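Local coordinates for protein pectinesterase (PDB 4PMH) that removes methyl ester groups from pectin by hydrolysis, releasing methanol, and probably serves the rice weevil in digesting plant cell walls, at residues S132-N135 with S136-K140; T146-T150 with V151-K155; V296-S299 with S300-V303. All coordinates share one frame; numbering follows the deposited sequence.

Contact 1: S132-N135 with S136-K140; sequences SMYN and SCASK
Tyr134 and Ala138 meet one turn apart on helix 131-138, where the methyl of Ala138 covers the buried phenol ring. Ala138 CB sits 4.2 Å from the centroid of the Tyr134 ring, 20° off its normal, a CH-pi contact displaced toward the hydroxyl end, with CZ its nearest ring atom. The backbone beside it is drawn close: Ala138 N donates to Tyr134 O at 2.7 Å. Cys137, also buried, forms a disulfide with Cys148, and Tyr134 stacks on Phe124.

Ser136 and Ser139 carry their hydroxyls on the solvent side. Ser136 OG links the two sides by folding back to Met133 O (2.9 Å), which also accepts from Cys137 N, both donors lying on the same face of the carbonyl plane. Ser139 grips Asn135 O twice, through OG at 2.6 Å and N at 2.8 Å, from opposite faces of that plane. Asn135 CG stands opposite its backbone N (chi1 -174°), which sets OD1 2.9 Å from Ser139 OG. Cutting Asn135 back to an alanine would probably leave Ser139 OG without the amide oxygen beside it. Serine hydroxyls returning to carbonyls three or four residues earlier are a common feature of alpha-helices, here at the C-terminal end of helix 131-138, with Met133, Tyr134 and Cys137 buried and Ser132, Ser136 and Ser139 exposed.

Contact 2: T146-T150 with V151-K155; sequences TSCST and VFWVK
Trp153 reaches back from strand 152-154 to the short helical turn that precedes it, and its indole lies against the backbone of Ser147 and Cys148. Its CB is 3.8 Å from Thr150 CG2, the first point of contact. With CG anti to the backbone N (chi1 -166°), the ring system then extends toward the turn. Along the six-membered ring, CZ3 lies closest to Ser147 O at 3.6 Å, while CE3 before it and CH2 after it are only slightly farther from the same oxygen. That oxygen stands over one face of the indole, offset toward the rim. CZ3 also approaches Cys148 CA at 4.1 Å, from an oblique direction. Outside the two segments, Met133, Cys137 and Gln182 touch the same side chain.

The carbonyl over the indole has a conventional partner as well: Thr150 OG1 donates to Ser147 O at 2.9 Å, and a weak bond from Thr150 N reaches the same atom. One residue earlier the pattern recurs, Ser149 OG bonding to Thr146 O at 2.7 Å beside the backbone bond from Ser149 N. Each hydroxyl has a second partner, Gln182 NE2 for Thr150 OG1 and Val179 N for Ser149 OG. The side chain of Ser149 is about 6 Å from those of Gln177 and Asp200, by similarity a substrate-binding residue and the proton donor. The chemistry is therefore divided: hydroxyls bond the carbonyls of the turn and tie it to its surroundings, while the aromatic surface joins it to the strand through van der Waals contact.

Contact 3: V296-S299 with S300-V303; sequences VSSS and SAYV
Val296 directs CG1 at the backbone link between Ala301 and Tyr302, 3.7 Å from Tyr302 N. Its chi1 of 178° puts this methyl anti to the backbone N, from where it also meets Ala301 CB at 4.1 Å and Tyr302 CB at 4.2 Å. These two apolar contacts close the chain back on itself within a surface loop. Ala301 CB is shared between neighbours: it lies 3.6 Å from Ser298 O and also packs against Ser297 CB.

The polar contacts centre on Ser298. Its OG sits between the backbone N and the carbonyl carbon (chi1 66°), a rotamer that turns the hydroxyl forward along the chain, to 3.3 Å from Ser300 N in a weak, strongly bent bond. The same oxygen passes 3.4 Å from Ser300 CB. Ala301 N donates to Ser298 O at 2.9 Å from above the carbonyl plane, 57° out of it. With the weak but straighter bond from Tyr302 N to Ser299 O, this gives two successive i to i+3 links, the pattern of a short 3-10 turn, here in the loop between strands 286-290 and 311-315 of the parallel beta-helix. The side chain of Val296 lies about 8 Å from that of Trp292, a substrate-binding residue by similarity.

Tyr302 leaves only its CB beside the turn, in touch with Ser299 O, and its ring leads away. There its hydroxyl is hydrogen-bonded to Asp351 O, and its ring makes a cation-pi contact with Arg336.

How the contacts relate
Contacts 1 and 2 are neighbours, with centres about 11 Å apart, whereas contact 3 touches neither: its nearest atoms lie about 14 Å from contact 2 and 18 Å from contact 1. Beyond their shared disulfide, the first two meet where Met133 CE packs on Trp153 CG at 3.5 Å, so they lie in one region where two helices pack beside strand 152-154 of the beta-helix. Contact 2 is buried, contact 1 partly buried and contact 3 at the surface. Their chemistry follows: regular helical bonding with one polar flank in contact 1, an aromatic interface in contact 2, and a serine-rich turn with weaker bonds in contact 3.

Contact 1: S132-N135 with S136-K140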
# COMPACT_ATOMS: atom_id res chain seq x y z
N SER A 132 -1.14 -20.40 -11.56
CA SER A 132 -1.89 -20.74 -10.34
C SER A 132 -2.53 -19.49 -9.71
O SER A 132 -3.67 -19.55 -9.23
CB SER A 132 -1.00 -21.48 -9.34
OG SER A 132 0.21 -20.77 -9.09
N MET A 133 -1.84 -18.36 -9.75
CA MET A 133 -2.45 -17.10 -9.29
C MET A 133 -3.69 -16.78 -10.13
O MET A 133 -4.76 -16.54 -9.59
CB MET A 133 -1.47 -15.93 -9.34
CG MET A 133 -0.32 -16.05 -8.35
SD MET A 133 0.96 -14.80 -8.64
CE MET A 133 0.09 -13.29 -8.24
N TYR A 134 -3.52 -16.76 -11.46
CA TYR A 134 -4.64 -16.47 -12.37
C TYR A 134 -5.81 -17.44 -12.16
O TYR A 134 -6.99 -17.03 -11.97
CB TYR A 134 -4.16 -16.47 -13.84
CG TYR A 134 -5.28 -16.68 -14.83
CD1 TYR A 134 -6.22 -15.68 -15.07
CD2 TYR A 134 -5.44 -17.89 -15.49
CE1 TYR A 134 -7.28 -15.87 -15.95
CE2 TYR A 134 -6.50 -18.09 -16.38
CZ TYR A 134 -7.41 -17.07 -16.60
OH TYR A 134 -8.47 -17.25 -17.49
N ASN A 135 -5.49 -18.73 -12.15
CA ASN A 135 -6.50 -19.76 -11.99
C ASN A 135 -7.26 -19.68 -10.66
O ASN A 135 -8.47 -19.90 -10.61
CB ASN A 135 -5.89 -21.16 -12.18
CG ASN A 135 -6.95 -22.25 -12.15
OD1 ASN A 135 -8.01 -22.13 -12.77
ND2 ASN A 135 -6.67 -23.32 -11.43
N SER A 136 -6.56 -19.31 -9.59
CA SER A 136 -7.21 -19.16 -8.28
C SER A 136 -8.23 -18.02 -8.29
O SER A 136 -9.24 -18.09 -7.61
CB SER A 136 -6.19 -18.93 -7.17
OG SER A 136 -5.80 -17.57 -7.14
N CYS A 137 -7.97 -16.96 -9.06
CA CYS A 137 -8.95 -15.91 -9.25
C CYS A 137 -10.04 -16.31 -10.26
O CYS A 137 -11.23 -16.04 -10.05
CB CYS A 137 -8.26 -14.63 -9.70
SG CYS A 137 -7.15 -14.00 -8.42
N ALA A 138 -9.62 -16.97 -11.34
CA ALA A 138 -10.53 -17.41 -12.40
C ALA A 138 -11.55 -18.42 -11.90
O ALA A 138 -12.67 -18.47 -12.40
CB ALA A 138 -9.74 -18.00 -13.56
N SER A 139 -11.16 -19.18 -10.88
CA SER A 139 -12.01 -20.26 -10.37
C SER A 139 -12.99 -19.88 -9.27
O SER A 139 -13.73 -20.75 -8.80
CB SER A 139 -11.13 -21.38 -9.88
OG SER A 139 -10.29 -21.78 -10.94
N LYS A 140 -13.03 -18.61 -8.89
CA LYS A 140 -13.95 -18.12 -7.87
C LYS A 140 -15.35 -18.13 -8.44
O LYS A 140 -15.51 -18.29 -9.63
CB LYS A 140 -13.58 -16.70 -7.49
CG LYS A 140 -12.23 -16.57 -6.79
CD LYS A 140 -12.39 -16.02 -5.39
CE LYS A 140 -11.16 -16.24 -4.52
NZ LYS A 140 -9.95 -15.70 -5.15

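Contact 2: T146-T150 with V151-K155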
# COMPACT_ATOMS: atom_id res chain seq x y z
N THR A 146 -11.26 -8.89 -3.12
CA THR A 146 -10.30 -7.79 -2.98
C THR A 146 -8.88 -8.15 -3.43
O THR A 146 -8.27 -7.41 -4.23
CB THR A 146 -10.33 -7.22 -1.55
OG1 THR A 146 -11.66 -6.75 -1.26
CG2 THR A 146 -9.36 -6.05 -1.39
N SER A 147 -8.35 -9.26 -2.95
CA SER A 147 -7.03 -9.70 -3.42
C SER A 147 -6.99 -9.88 -4.94
O SER A 147 -6.02 -9.49 -5.56
CB SER A 147 -6.60 -11.02 -2.75
OG SER A 147 -6.68 -10.93 -1.36
N CYS A 148 -8.02 -10.48 -5.55
CA CYS A 148 -8.00 -10.74 -7.00
C CYS A 148 -8.27 -9.49 -7.86
O CYS A 148 -8.09 -9.51 -9.09
CB CYS A 148 -8.98 -11.87 -7.37
SG CYS A 148 -8.41 -13.52 -6.86
N SER A 149 -8.68 -8.39 -7.24
CA SER A 149 -8.84 -7.14 -7.96
C SER A 149 -7.49 -6.50 -8.33
O SER A 149 -7.45 -5.51 -9.07
CB SER A 149 -9.70 -6.17 -7.16
OG SER A 149 -8.94 -5.54 -6.13
N THR A 150 -6.38 -7.07 -7.82
CA THR A 150 -5.07 -6.42 -7.89
C THR A 150 -4.55 -6.35 -9.30
O THR A 150 -4.51 -7.36 -10.00
CB THR A 150 -4.02 -7.14 -7.02
OG1 THR A 150 -4.40 -7.10 -5.64
CG2 THR A 150 -2.65 -6.48 -7.16
N VAL A 151 -4.14 -5.16 -9.72
CA VAL A 151 -3.55 -4.96 -11.06
C VAL A 151 -2.08 -5.44 -11.14
O VAL A 151 -1.72 -6.17 -12.06
CB VAL A 151 -3.71 -3.49 -11.53
CG1 VAL A 151 -2.93 -3.21 -12.80
CG2 VAL A 151 -5.18 -3.16 -11.70
N PHE A 152 -1.27 -5.08 -10.16
CA PHE A 152 0.13 -5.50 -10.06
C PHE A 152 0.31 -6.24 -8.71
O PHE A 152 0.23 -5.64 -7.64
CB PHE A 152 1.00 -4.25 -10.13
CG PHE A 152 2.42 -4.46 -10.57
CD1 PHE A 152 3.32 -5.20 -9.80
CD2 PHE A 152 2.91 -3.80 -11.70
CE1 PHE A 152 4.64 -5.35 -10.20
CE2 PHE A 152 4.23 -3.93 -12.09
CZ PHE A 152 5.10 -4.70 -11.33
N TRP A 153 0.57 -7.55 -8.77
CA TRP A 153 0.51 -8.44 -7.62
C TRP A 153 1.88 -9.09 -7.39
O TRP A 153 2.34 -9.88 -8.19
CB TRP A 153 -0.54 -9.53 -7.88
CG TRP A 153 -0.96 -10.34 -6.67
CD1 TRP A 153 -0.30 -10.48 -5.48
CD2 TRP A 153 -2.14 -11.15 -6.57
NE1 TRP A 153 -1.00 -11.31 -4.64
CE2 TRP A 153 -2.13 -11.74 -5.29
CE3 TRP A 153 -3.21 -11.41 -7.44
CZ2 TRP A 153 -3.15 -12.57 -4.85
CZ3 TRP A 153 -4.22 -12.25 -7.01
CH2 TRP A 153 -4.19 -12.81 -5.72
N VAL A 154 2.54 -8.72 -6.29
CA VAL A 154 3.91 -9.16 -6.03
C VAL A 154 3.90 -10.17 -4.89
O VAL A 154 3.60 -9.81 -3.75
CB VAL A 154 4.82 -7.98 -5.63
CG1 VAL A 154 6.25 -8.46 -5.40
CG2 VAL A 154 4.77 -6.89 -6.67
N LYS A 155 4.22 -11.43 -5.22
CA LYS A 155 4.39 -12.52 -4.26
C LYS A 155 5.83 -13.04 -4.20
O LYS A 155 6.04 -14.14 -3.73
CB LYS A 155 3.47 -13.69 -4.64
CG LYS A 155 2.00 -13.38 -4.43
CD LYS A 155 1.09 -14.51 -4.90
CE LYS A 155 0.83 -15.55 -3.81
NZ LYS A 155 -0.16 -15.09 -2.80

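Contact 3: V296-S299 with S300-V303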
# COMPACT_ATOMS: atom_id res chain seq x y z
N VAL A 296 -12.23 -9.57 12.58
CA VAL A 296 -12.94 -9.21 13.81
C VAL A 296 -14.35 -8.83 13.47
O VAL A 296 -14.58 -7.84 12.76
CB VAL A 296 -12.26 -8.04 14.55
CG1 VAL A 296 -13.07 -7.67 15.81
CG2 VAL A 296 -10.81 -8.40 14.87
N SER A 297 -15.30 -9.59 14.00
CA SER A 297 -16.70 -9.52 13.59
C SER A 297 -17.42 -8.23 14.00
O SER A 297 -18.25 -7.71 13.26
CB SER A 297 -17.47 -10.69 14.20
OG SER A 297 -18.66 -10.90 13.48
N SER A 298 -17.12 -7.76 15.19
CA SER A 298 -17.75 -6.57 15.77
C SER A 298 -16.81 -6.11 16.86
O SER A 298 -15.86 -6.81 17.19
CB SER A 298 -19.11 -6.93 16.38
OG SER A 298 -18.94 -7.78 17.49
N SER A 299 -17.08 -4.94 17.44
CA SER A 299 -16.26 -4.46 18.55
C SER A 299 -16.24 -5.47 19.71
O SER A 299 -15.22 -5.62 20.40
CB SER A 299 -16.72 -3.07 19.02
OG SER A 299 -18.12 -3.00 19.14
N SER A 300 -17.34 -6.21 19.88
CA SER A 300 -17.42 -7.28 20.89
C SER A 300 -16.42 -8.40 20.69
O SER A 300 -16.04 -9.06 21.65
CB SER A 300 -18.82 -7.91 20.92
OG SER A 300 -19.79 -6.94 21.23
N ALA A 301 -15.99 -8.62 19.45
CA ALA A 301 -15.11 -9.75 19.13
C ALA A 301 -13.62 -9.43 19.21
O ALA A 301 -12.79 -10.31 19.01
CB ALA A 301 -15.46 -10.33 17.77
N TYR A 302 -13.29 -8.18 19.51
CA TYR A 302 -11.89 -7.75 19.59
C TYR A 302 -11.19 -8.31 20.84
O TYR A 302 -11.65 -8.10 21.97
CB TYR A 302 -11.78 -6.21 19.54
CG TYR A 302 -10.36 -5.71 19.59
CD1 TYR A 302 -9.55 -5.68 18.46
CD2 TYR A 302 -9.81 -5.27 20.78
CE1 TYR A 302 -8.23 -5.23 18.52
CE2 TYR A 302 -8.51 -4.83 20.85
CZ TYR A 302 -7.73 -4.81 19.72
OH TYR A 302 -6.43 -4.35 19.83
N VAL A 303 -10.10 -9.03 20.61
CA VAL A 303 -9.28 -9.60 21.66
C VAL A 303 -7.91 -8.92 21.67
O VAL A 303 -7.07 -9.19 20.81
CB VAL A 303 -9.09 -11.12 21.43
CG1 VAL A 303 -8.28 -11.73 22.57
CG2 VAL A 303 -10.44 -11.81 21.33